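PDB 5T1Q: N-acetylmuramoyl-L-alanine amidase domain-containing protein SAOUHSC_02979 from Staphylococcus aureus, which probably hydrolyses bonds in cell-wall peptidoglycan as a secreted amidase, this chain holding its glucosaminidase-family and CHAP domains. Local coordinates for residues D77-A82 with W171-D176. Residues are numbered along the deposited sequence; the frame is centred on the assembly and turned at random.
Sequences DNDIYA and WKSEAD
D79 and Y81, in the link between helix 58-78 and helix 82-93, grip the loop 171-176 that runs toward helix 178-185, both segments belonging to the glucosaminidase-family (lysozyme clan) part of the chain. D79, the first residue to leave helical angles after helix 58-78, has positive phi. Its backbone O accepts from K172 N at 3.1 Å in a nearly straight bond (178° at the hydrogen), with the donor above the carbonyl plane. The carboxylate turns to the same loop: CG lies anti to the backbone N (chi1 -165°), OD2 takes the S173 OG hydroxyl on its syn lone pair at 2.8 Å, and OD1 accepts a weak bond from S173 N while abutting K172 CB. The carboxylate thus holds the S173 hydroxyl firmly and its backbone N only weakly. I80 turns its side chain away, against S153 and I156 of helix 145-158; the indole NE1 of W171 also bonds to I156 O. A water 2.7 Å from I80 O can donate to it and accepts from A82 N and K172 NZ; the ammonium also reaches D212 O. Y81, at the N-cap position of helix 82-93, lays one ring face under the K172 chain, a CH-pi contact with CG 3.8 Å from the ring centroid and displaced toward the rim. Beyond CG that chain is extended, bringing CE within 4.1 Å of ring atom CE1 and carrying NZ on to the water. CE2 also comes near A175 CB, while A175 O lies in plane at the ring edge and accepts a 2.8 Å hydrogen bond from Y81 OH, the donor oxygen tilted 35° from the carbonyl plane of A175.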
ATOM      1  N   ASP A  77      28.294  -0.640   7.325  1.00 52.38           N
ATOM      2  CA  ASP A  77      29.354  -0.948   6.362  1.00 54.37           C
ATOM      3  C   ASP A  77      29.301  -0.111   5.080  1.00 53.74           C
ATOM      4  O   ASP A  77      30.322   0.404   4.636  1.00 55.82           O
ATOM      5  CB  ASP A  77      29.342  -2.447   5.997  1.00 54.92           C
ATOM      6  CG  ASP A  77      29.726  -3.362   7.179  1.00 57.47           C
ATOM      7  OD1 ASP A  77      30.168  -2.867   8.244  1.00 58.53           O
ATOM      8  OD2 ASP A  77      29.602  -4.598   7.029  1.00 58.34           O
ATOM      9  N   ASN A  78      28.111   0.035   4.505  1.00 51.68           N
ATOM     10  CA  ASN A  78      27.952   0.741   3.235  1.00 50.51           C
ATOM     11  C   ASN A  78      27.457   2.188   3.313  1.00 49.04           C
ATOM     12  O   ASN A  78      27.082   2.738   2.295  1.00 47.81           O
ATOM     13  CB  ASN A  78      27.045  -0.086   2.330  1.00 49.90           C
ATOM     14  CG  ASN A  78      27.655  -1.426   1.973  1.00 51.75           C
ATOM     15  OD1 ASN A  78      28.711  -1.490   1.356  1.00 53.75           O
ATOM     16  ND2 ASN A  78      26.978  -2.502   2.339  1.00 52.39           N
ATOM     17  N   ASP A  79      27.468   2.808   4.496  1.00 49.51           N
ATOM     18  CA  ASP A  79      27.049   4.219   4.639  1.00 50.37           C
ATOM     19  C   ASP A  79      25.563   4.464   4.268  1.00 48.50           C
ATOM     20  O   ASP A  79      25.227   5.450   3.607  1.00 48.88           O
ATOM     21  CB  ASP A  79      27.970   5.110   3.776  1.00 53.00           C
ATOM     22  CG  ASP A  79      27.865   6.586   4.110  1.00 54.40           C
ATOM     23  OD1 ASP A  79      27.565   6.918   5.273  1.00 55.47           O
ATOM     24  OD2 ASP A  79      28.127   7.417   3.210  1.00 56.16           O
ATOM     25  N   ILE A  80      24.684   3.563   4.704  1.00 47.02           N
ATOM     26  CA  ILE A  80      23.242   3.643   4.413  1.00 44.97           C
ATOM     27  C   ILE A  80      22.421   3.687   5.707  1.00 43.32           C
ATOM     28  O   ILE A  80      22.782   3.047   6.702  1.00 43.57           O
ATOM     29  CB  ILE A  80      22.796   2.417   3.563  1.00 45.98           C
ATOM     30  CG1 ILE A  80      23.461   2.464   2.181  1.00 47.57           C
ATOM     31  CG2 ILE A  80      21.273   2.357   3.412  1.00 45.06           C
ATOM     32  CD1 ILE A  80      23.220   1.234   1.326  1.00 47.94           C
ATOM     33  N   TYR A  81      21.338   4.472   5.701  1.00 40.84           N
ATOM     34  CA  TYR A  81      20.409   4.490   6.837  1.00 39.75           C
ATOM     35  C   TYR A  81      19.632   3.184   6.825  1.00 38.49           C
ATOM     36  O   TYR A  81      18.861   2.927   5.896  1.00 37.10           O
ATOM     37  CB  TYR A  81      19.395   5.633   6.747  1.00 38.46           C
ATOM     38  CG  TYR A  81      19.906   6.984   7.168  1.00 39.31           C
ATOM     39  CD1 TYR A  81      19.892   7.367   8.518  1.00 40.18           C
ATOM     40  CD2 TYR A  81      20.343   7.905   6.233  1.00 39.75           C
ATOM     41  CE1 TYR A  81      20.346   8.618   8.915  1.00 41.05           C
ATOM     42  CE2 TYR A  81      20.800   9.158   6.621  1.00 40.99           C
ATOM     43  CZ  TYR A  81      20.802   9.509   7.956  1.00 41.75           C
ATOM     44  OH  TYR A  81      21.258  10.753   8.322  1.00 43.63           O
ATOM     45  N   ALA A  82      19.845   2.357   7.843  1.00 38.38           N
ATOM     46  CA  ALA A  82      19.121   1.098   7.975  1.00 37.73           C
ATOM     47  C   ALA A  82      17.611   1.371   8.067  1.00 36.55           C
ATOM     48  O   ALA A  82      16.786   0.590   7.587  1.00 34.89           O
ATOM     49  CB  ALA A  82      19.600   0.350   9.212  1.00 39.17           C
ATOM     50  N   TRP A 171      22.769   8.766   0.962  1.00 43.78           N
ATOM     51  CA  TRP A 171      23.919   8.279   1.724  1.00 45.36           C
ATOM     52  C   TRP A 171      23.964   9.042   3.023  1.00 45.99           C
ATOM     53  O   TRP A 171      23.686  10.238   3.054  1.00 45.52           O
ATOM     54  CB  TRP A 171      25.227   8.501   0.957  1.00 46.04           C
ATOM     55  CG  TRP A 171      25.394   7.688  -0.294  1.00 45.57           C
ATOM     56  CD1 TRP A 171      24.426   6.983  -0.968  1.00 44.35           C
ATOM     57  CD2 TRP A 171      26.560   7.648  -1.122  1.00 46.49           C
ATOM     58  NE1 TRP A 171      24.953   6.433  -2.112  1.00 44.37           N
ATOM     59  CE2 TRP A 171      26.257   6.835  -2.236  1.00 46.06           C
ATOM     60  CE3 TRP A 171      27.847   8.190  -1.009  1.00 48.48           C
ATOM     61  CZ2 TRP A 171      27.192   6.554  -3.233  1.00 47.05           C
ATOM     62  CZ3 TRP A 171      28.781   7.909  -2.004  1.00 49.46           C
ATOM     63  CH2 TRP A 171      28.447   7.095  -3.099  1.00 49.01           C
ATOM     64  N   LYS A 172      24.353   8.346   4.079  1.00 48.55           N
ATOM     65  CA  LYS A 172      24.379   8.916   5.434  1.00 51.64           C
ATOM     66  C   LYS A 172      25.306  10.142   5.508  1.00 53.63           C
ATOM     67  O   LYS A 172      24.968  11.145   6.128  1.00 55.25           O
ATOM     68  CB  LYS A 172      24.812   7.827   6.421  1.00 53.40           C
ATOM     69  CG  LYS A 172      24.161   7.882   7.788  1.00 54.72           C
ATOM     70  CD  LYS A 172      24.452   6.584   8.523  1.00 55.64           C
ATOM     71  CE  LYS A 172      23.705   6.493   9.832  1.00 55.90           C
ATOM     72  NZ  LYS A 172      24.012   5.201  10.498  1.00 56.51           N
ATOM     73  N   SER A 173      26.443  10.066   4.825  1.00 54.19           N
ATOM     74  CA  SER A 173      27.405  11.172   4.781  1.00 56.66           C
ATOM     75  C   SER A 173      26.903  12.411   4.008  1.00 57.13           C
ATOM     76  O   SER A 173      27.475  13.487   4.140  1.00 59.33           O
ATOM     77  CB  SER A 173      28.727  10.684   4.170  1.00 57.60           C
ATOM     78  OG  SER A 173      28.521  10.120   2.887  1.00 56.02           O
ATOM     79  N   GLU A 174      25.846  12.254   3.208  1.00 55.91           N
ATOM     80  CA  GLU A 174      25.281  13.362   2.406  1.00 56.02           C
ATOM     81  C   GLU A 174      23.958  13.907   2.950  1.00 54.75           C
ATOM     82  O   GLU A 174      23.569  15.026   2.615  1.00 53.57           O
ATOM     83  CB  GLU A 174      25.041  12.886   0.972  1.00 55.86           C
ATOM     84  CG  GLU A 174      26.291  12.400   0.249  1.00 57.20           C
ATOM     85  CD  GLU A 174      27.249  13.517  -0.108  1.00 58.84           C
ATOM     86  OE1 GLU A 174      28.470  13.312   0.040  1.00 61.05           O
ATOM     87  OE2 GLU A 174      26.787  14.604  -0.522  1.00 58.97           O
ATOM     88  N   ALA A 175      23.264  13.097   3.753  1.00 54.50           N
ATOM     89  CA  ALA A 175      21.964  13.451   4.329  1.00 54.12           C
ATOM     90  C   ALA A 175      22.077  13.560   5.848  1.00 55.61           C
ATOM     91  O   ALA A 175      22.339  12.564   6.526  1.00 54.93           O
ATOM     92  CB  ALA A 175      20.925  12.404   3.949  1.00 52.12           C
ATOM     93  N   ASP A 176      21.852  14.768   6.369  1.00 57.41           N
ATOM     94  CA  ASP A 176      21.956  15.042   7.813  1.00 59.76           C
ATOM     95  C   ASP A 176      21.084  14.104   8.672  1.00 56.73           C
ATOM     96  O   ASP A 176      21.515  13.662   9.742  1.00 57.17           O
ATOM     97  CB  ASP A 176      21.616  16.514   8.110  1.00 62.61           C
ATOM     98  CG  ASP A 176      22.577  17.498   7.433  1.00 66.66           C
ATOM     99  OD1 ASP A 176      23.741  17.135   7.152  1.00 68.82           O
ATOM    100  OD2 ASP A 176      22.165  18.656   7.195  1.00 70.65           O
TER
HETATM  101  O   HOH W   1      22.543   2.854   9.395  1.00 32.17           O